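Local coordinates for protein putative isomerase YbhH (Escherichia coli, PDB 6OTV) that is a putative isomerase of the PrpF family, related to diaminopimelate epimerase, but its own reaction is not established, at residues V73-A78 / N95-V100. Sequence-based numbering, arbitrary orientation.
Sequences VDYLFA and NMLSGV. With PO4 (phosphate ion), chain I.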
# COMPACT_ATOMS: atom_id res chain seq x y z
N VAL A 73 -0.56 -1.01 -11.22
CA VAL A 73 -0.96 -0.22 -12.38
C VAL A 73 -1.55 1.09 -11.91
O VAL A 73 -2.10 1.20 -10.80
CB VAL A 73 -1.96 -0.97 -13.29
CG1 VAL A 73 -1.37 -2.29 -13.76
CG2 VAL A 73 -3.28 -1.19 -12.57
N ASP A 74 -1.44 2.11 -12.76
CA ASP A 74 -2.10 3.39 -12.56
C ASP A 74 -3.37 3.46 -13.40
O ASP A 74 -3.41 2.94 -14.52
CB ASP A 74 -1.17 4.55 -12.92
CG ASP A 74 -0.22 4.90 -11.80
OD1 ASP A 74 -0.45 4.44 -10.66
OD2 ASP A 74 0.76 5.63 -12.06
N TYR A 75 -4.40 4.10 -12.85
CA TYR A 75 -5.71 4.18 -13.48
C TYR A 75 -6.16 5.63 -13.46
O TYR A 75 -6.40 6.20 -12.39
CB TYR A 75 -6.71 3.27 -12.76
CG TYR A 75 -8.17 3.62 -12.94
CD1 TYR A 75 -8.74 3.73 -14.20
CD2 TYR A 75 -9.00 3.81 -11.84
CE1 TYR A 75 -10.08 4.04 -14.36
CE2 TYR A 75 -10.34 4.12 -11.98
CZ TYR A 75 -10.87 4.23 -13.25
OH TYR A 75 -12.21 4.54 -13.39
N LEU A 76 -6.28 6.23 -14.65
CA LEU A 76 -6.78 7.59 -14.81
C LEU A 76 -8.15 7.52 -15.47
O LEU A 76 -8.28 6.98 -16.58
CB LEU A 76 -5.82 8.44 -15.64
CG LEU A 76 -6.32 9.84 -16.01
CD1 LEU A 76 -6.56 10.68 -14.77
CD2 LEU A 76 -5.32 10.52 -16.95
N PHE A 77 -9.16 8.05 -14.80
CA PHE A 77 -10.52 8.06 -15.33
C PHE A 77 -10.83 9.40 -15.98
O PHE A 77 -10.37 10.44 -15.52
CB PHE A 77 -11.55 7.78 -14.22
CG PHE A 77 -12.97 7.98 -14.67
CD1 PHE A 77 -13.57 7.07 -15.52
CD2 PHE A 77 -13.69 9.09 -14.26
CE1 PHE A 77 -14.88 7.25 -15.94
CE2 PHE A 77 -15.00 9.28 -14.68
CZ PHE A 77 -15.59 8.35 -15.52
N ALA A 78 -11.61 9.35 -17.06
CA ALA A 78 -12.07 10.56 -17.74
C ALA A 78 -13.52 10.37 -18.14
O ALA A 78 -13.89 9.33 -18.68
CB ALA A 78 -11.21 10.87 -18.97
N ASN A 95 -17.13 1.82 -11.15
CA ASN A 95 -17.60 0.79 -12.07
C ASN A 95 -16.59 0.54 -13.18
O ASN A 95 -16.28 -0.62 -13.49
CB ASN A 95 -18.96 1.18 -12.63
CG ASN A 95 -20.07 0.97 -11.63
OD1 ASN A 95 -20.60 -0.14 -11.51
ND2 ASN A 95 -20.41 2.02 -10.89
N MET A 96 -16.04 1.60 -13.78
CA MET A 96 -14.97 1.41 -14.75
C MET A 96 -13.75 0.77 -14.10
O MET A 96 -13.00 0.03 -14.75
CB MET A 96 -14.59 2.74 -15.40
CG MET A 96 -15.66 3.29 -16.33
SD MET A 96 -15.83 2.33 -17.86
CE MET A 96 -14.43 2.94 -18.79
N LEU A 97 -13.54 1.03 -12.80
CA LEU A 97 -12.47 0.38 -12.06
C LEU A 97 -12.57 -1.14 -12.15
O LEU A 97 -11.55 -1.83 -12.11
CB LEU A 97 -12.52 0.83 -10.60
CG LEU A 97 -11.49 0.32 -9.60
CD1 LEU A 97 -10.09 0.73 -10.02
CD2 LEU A 97 -11.82 0.86 -8.22
N SER A 98 -13.79 -1.67 -12.31
CA SER A 98 -13.98 -3.12 -12.37
C SER A 98 -13.22 -3.75 -13.53
O SER A 98 -12.86 -4.93 -13.46
CB SER A 98 -15.47 -3.45 -12.50
OG SER A 98 -16.25 -2.62 -11.66
N GLY A 99 -12.98 -3.00 -14.61
CA GLY A 99 -12.29 -3.55 -15.75
C GLY A 99 -10.78 -3.37 -15.76
O GLY A 99 -10.10 -3.99 -16.58
N VAL A 100 -10.25 -2.57 -14.84
CA VAL A 100 -8.83 -2.21 -14.89
C VAL A 100 -7.95 -3.45 -14.72
O VAL A 100 -7.01 -3.67 -15.48
CB VAL A 100 -8.51 -1.14 -13.84
CG1 VAL A 100 -7.00 -0.90 -13.76
CG2 VAL A 100 -9.23 0.16 -14.18
P PO4 I . -19.53 5.15 -9.83
O1 PO4 I . -20.08 6.52 -10.15
O2 PO4 I . -19.19 4.42 -11.11
O3 PO4 I . -18.29 5.29 -8.97
O4 PO4 I . -20.57 4.35 -9.08
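In the diaminopimelate epimerase-like fold of this PrpF-family protein, Tyr-75 of strand 73-80 packs against the first turns of helix 94-106, the helix whose start holds a phosphate ion. Tyr-75 CG lies anti to its own backbone N (chi1 158°), which carries the ring out from the strand toward the helix. Val-100 sets CG2 over one ring face in a CH-pi contact, 3.9 Å from the ring centroid and 24° off its normal. Leu-97 brings CD1 obliquely to the CD2 side of the ring, 3.7 Å from Tyr-75 CD2. At the tip, Tyr-75 OH meets Met-96 CB at 3.6 Å, while its polar partner is Cys-93 O, just ahead of the helix. This buried, largely apolar layer joins helix 94-106 to strand 73-80, segments 73-78 and 95-100 running roughly antiparallel. Toward the strand start, Val-73 CG2 lies 3.9 Å from Val-100 CG1; farther along, Phe-77 CE1 reaches Met-96 CG. Ile-121 of the adjacent strand 116-123 touches Tyr-75, Leu-97 and Val-100, extending the same core. At the helix start, Asn-95 ND2 donates an almost straight bond to phosphate O2 (2.7 Å, 175°), with Asn-95 N adding a weak one; Gly-94 N and Ile-279 N also bind the ion, probably acquired from the crystallisation liquor. Asn-95 OD1 accepts from Thr-13 N and Arg-337 NH1, consistent with an amide turned so that its NH2 faces the phosphate.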